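Local structure of U4/U6 snRNA-associated-splicing factor PRP24 (Saccharomyces cerevisiae, 4N0T) at residues V291-L300 against L340-I350. The protein binds U6 snRNA and acts as a recycling factor of the spliceosome, annealing U6 with U4 snRNA for further rounds of splicing. Residues are numbered along the deposited sequence; the frame is centred on the assembly and turned at random.
Sequences VSPSLICQFL and LNGSQFQGKVI
F299 and F345 meet in a T-shaped stack at the heart of this contact: the edge of the F345 ring is driven against one face of F299, with planes at 67° and centroids 4.9 Å apart. The approach is off-centre, F345 CD1 sitting 3.4 Å from F299 CG, near the stem of the ring rather than over its middle. F345 gets this deep because its CG stands anti to the backbone N (chi1 179°), which sends the ring out of the hairpin toward helix 293-302. Its far end meets V291, whose CG1 lies 3.7 Å from F345 CE2, and I296 and L295 pack more loosely about F345 CZ. The F299 ring reaches out in turn along 340-345: its CE1 comes within 3.3 Å of Q344 O, S343 OG lies at its edge, and L340 CD2 lies 3.9 Å from F299 CE2. L300 and L340 close the inner end, where L340 also packs on I282 and L284 of the central strand 281-285.

Toward solvent the contact is less specific: the exposed Q346, in the type I' turn, bends at chi2 and lays its CG over a face of F345, while its amide ends beside methyls, NE2 3.6 Å from V291 CG2, with no hydrogen bond to 291-300.

Here the first helix of the fourth, occluded RRM packs against the hairpin that strand 344-345 makes with the start of the last strand, 348-353. No hydrogen bond crosses; L340 O instead accepts from S343 N and S343 OG. Cohesion therefore rests on buried apolar surface, the edge-to-face stack setting how the rings are turned.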
# COMPACT_ATOMS: atom_id res chain seq x y z
N VAL A 291 -5.44 0.04 -6.19
CA VAL A 291 -6.41 -1.03 -5.96
C VAL A 291 -5.74 -2.34 -5.58
O VAL A 291 -4.96 -2.88 -6.35
CB VAL A 291 -7.25 -1.27 -7.23
CG1 VAL A 291 -8.15 -2.49 -7.06
CG2 VAL A 291 -8.09 -0.04 -7.54
N SER A 292 -6.06 -2.86 -4.39
CA SER A 292 -5.42 -4.10 -3.91
C SER A 292 -6.17 -5.36 -4.37
O SER A 292 -7.35 -5.31 -4.72
CB SER A 292 -5.35 -4.10 -2.39
OG SER A 292 -6.65 -4.27 -1.84
N PRO A 293 -5.48 -6.50 -4.35
CA PRO A 293 -6.15 -7.79 -4.60
C PRO A 293 -7.35 -8.00 -3.68
O PRO A 293 -8.36 -8.55 -4.14
CB PRO A 293 -5.05 -8.80 -4.26
CG PRO A 293 -3.80 -8.10 -4.67
CD PRO A 293 -4.02 -6.65 -4.27
N SER A 294 -7.26 -7.56 -2.43
CA SER A 294 -8.38 -7.71 -1.50
C SER A 294 -9.61 -6.94 -1.96
O SER A 294 -10.73 -7.42 -1.82
CB SER A 294 -8.01 -7.28 -0.08
OG SER A 294 -6.99 -8.13 0.42
N LEU A 295 -9.40 -5.75 -2.50
CA LEU A 295 -10.52 -4.95 -2.99
C LEU A 295 -11.16 -5.63 -4.21
O LEU A 295 -12.39 -5.67 -4.36
CB LEU A 295 -10.04 -3.54 -3.33
CG LEU A 295 -11.14 -2.53 -3.61
CD1 LEU A 295 -11.99 -2.36 -2.36
CD2 LEU A 295 -10.55 -1.20 -4.05
N ILE A 296 -10.33 -6.19 -5.09
CA ILE A 296 -10.82 -6.89 -6.27
C ILE A 296 -11.59 -8.14 -5.87
O ILE A 296 -12.64 -8.44 -6.43
CB ILE A 296 -9.66 -7.27 -7.20
CG1 ILE A 296 -9.01 -6.01 -7.76
CG2 ILE A 296 -10.15 -8.20 -8.31
CD1 ILE A 296 -7.71 -6.26 -8.51
N CYS A 297 -11.06 -8.87 -4.88
CA CYS A 297 -11.71 -10.08 -4.38
C CYS A 297 -13.11 -9.75 -3.85
O CYS A 297 -14.09 -10.46 -4.12
CB CYS A 297 -10.85 -10.70 -3.28
SG CYS A 297 -11.43 -12.31 -2.70
N GLN A 298 -13.19 -8.67 -3.09
CA GLN A 298 -14.46 -8.22 -2.52
C GLN A 298 -15.48 -7.91 -3.62
O GLN A 298 -16.65 -8.31 -3.55
CB GLN A 298 -14.22 -7.01 -1.63
CG GLN A 298 -15.48 -6.36 -1.11
CD GLN A 298 -15.17 -5.14 -0.27
OE1 GLN A 298 -14.94 -5.24 0.94
NE2 GLN A 298 -15.15 -3.97 -0.90
N PHE A 299 -15.02 -7.21 -4.66
CA PHE A 299 -15.84 -6.93 -5.83
C PHE A 299 -16.33 -8.20 -6.51
O PHE A 299 -17.51 -8.30 -6.86
CB PHE A 299 -15.04 -6.06 -6.81
CG PHE A 299 -15.57 -6.05 -8.22
CD1 PHE A 299 -16.71 -5.33 -8.55
CD2 PHE A 299 -14.88 -6.72 -9.23
CE1 PHE A 299 -17.18 -5.30 -9.86
CE2 PHE A 299 -15.34 -6.69 -10.54
CZ PHE A 299 -16.49 -5.99 -10.86
N LEU A 300 -15.45 -9.18 -6.71
CA LEU A 300 -15.87 -10.42 -7.36
C LEU A 300 -16.91 -11.19 -6.54
O LEU A 300 -17.83 -11.80 -7.10
CB LEU A 300 -14.67 -11.33 -7.62
CG LEU A 300 -13.65 -10.78 -8.62
CD1 LEU A 300 -12.47 -11.74 -8.74
CD2 LEU A 300 -14.29 -10.56 -9.97
N LEU A 340 -17.31 -10.51 -16.86
CA LEU A 340 -16.58 -9.34 -16.37
C LEU A 340 -16.34 -8.25 -17.42
O LEU A 340 -16.19 -7.08 -17.07
CB LEU A 340 -15.26 -9.76 -15.72
CG LEU A 340 -15.48 -10.39 -14.34
CD1 LEU A 340 -14.21 -11.01 -13.80
CD2 LEU A 340 -15.99 -9.33 -13.39
N ASN A 341 -16.28 -8.63 -18.69
CA ASN A 341 -15.94 -7.65 -19.72
C ASN A 341 -17.06 -6.62 -19.82
O ASN A 341 -18.21 -6.97 -20.09
CB ASN A 341 -15.74 -8.32 -21.08
CG ASN A 341 -15.11 -7.39 -22.11
OD1 ASN A 341 -14.15 -6.67 -21.81
ND2 ASN A 341 -15.67 -7.38 -23.32
N GLY A 342 -16.73 -5.36 -19.57
CA GLY A 342 -17.72 -4.31 -19.62
C GLY A 342 -18.45 -4.05 -18.31
O GLY A 342 -19.30 -3.15 -18.22
N SER A 343 -18.14 -4.83 -17.28
CA SER A 343 -18.69 -4.57 -15.95
C SER A 343 -18.11 -3.27 -15.38
O SER A 343 -17.17 -2.70 -15.95
CB SER A 343 -18.38 -5.74 -15.01
OG SER A 343 -16.99 -5.82 -14.76
N GLN A 344 -18.67 -2.79 -14.27
CA GLN A 344 -18.18 -1.56 -13.66
C GLN A 344 -17.45 -1.85 -12.36
O GLN A 344 -17.94 -2.59 -11.51
CB GLN A 344 -19.32 -0.56 -13.41
CG GLN A 344 -19.76 0.23 -14.64
CD GLN A 344 -20.23 1.63 -14.30
OE1 GLN A 344 -20.55 1.93 -13.14
NE2 GLN A 344 -20.27 2.50 -15.30
N PHE A 345 -16.26 -1.25 -12.22
CA PHE A 345 -15.49 -1.36 -10.99
C PHE A 345 -15.02 0.04 -10.60
O PHE A 345 -14.40 0.74 -11.40
CB PHE A 345 -14.29 -2.30 -11.21
CG PHE A 345 -13.41 -2.47 -10.01
CD1 PHE A 345 -13.83 -3.22 -8.91
CD2 PHE A 345 -12.15 -1.90 -9.98
CE1 PHE A 345 -13.00 -3.39 -7.80
CE2 PHE A 345 -11.31 -2.06 -8.88
CZ PHE A 345 -11.74 -2.80 -7.79
N GLN A 346 -15.34 0.44 -9.37
CA GLN A 346 -15.01 1.76 -8.85
C GLN A 346 -15.54 2.87 -9.77
O GLN A 346 -14.85 3.86 -10.02
CB GLN A 346 -13.49 1.91 -8.64
CG GLN A 346 -12.87 0.77 -7.83
CD GLN A 346 -12.35 1.20 -6.47
OE1 GLN A 346 -13.04 1.09 -5.46
NE2 GLN A 346 -11.11 1.68 -6.44
N GLY A 347 -16.75 2.67 -10.28
CA GLY A 347 -17.39 3.66 -11.12
C GLY A 347 -16.87 3.73 -12.54
O GLY A 347 -17.26 4.62 -13.30
N LYS A 348 -16.00 2.80 -12.92
CA LYS A 348 -15.42 2.82 -14.27
C LYS A 348 -15.65 1.49 -14.96
O LYS A 348 -15.66 0.45 -14.30
CB LYS A 348 -13.91 3.09 -14.19
CG LYS A 348 -13.53 4.48 -13.70
CD LYS A 348 -12.02 4.66 -13.68
CE LYS A 348 -11.47 4.68 -12.26
NZ LYS A 348 -9.98 4.66 -12.23
N VAL A 349 -15.80 1.51 -16.28
CA VAL A 349 -15.95 0.27 -17.03
C VAL A 349 -14.60 -0.43 -17.13
O VAL A 349 -13.57 0.21 -17.37
CB VAL A 349 -16.54 0.53 -18.43
CG1 VAL A 349 -16.62 -0.75 -19.24
CG2 VAL A 349 -17.93 1.15 -18.30
N ILE A 350 -14.58 -1.74 -16.91
CA ILE A 350 -13.35 -2.51 -17.04
C ILE A 350 -13.51 -3.54 -18.15
O ILE A 350 -14.63 -3.91 -18.51
CB ILE A 350 -12.98 -3.24 -15.74
CG1 ILE A 350 -14.16 -4.08 -15.26
CG2 ILE A 350 -12.53 -2.25 -14.67
CD1 ILE A 350 -13.84 -5.00 -14.07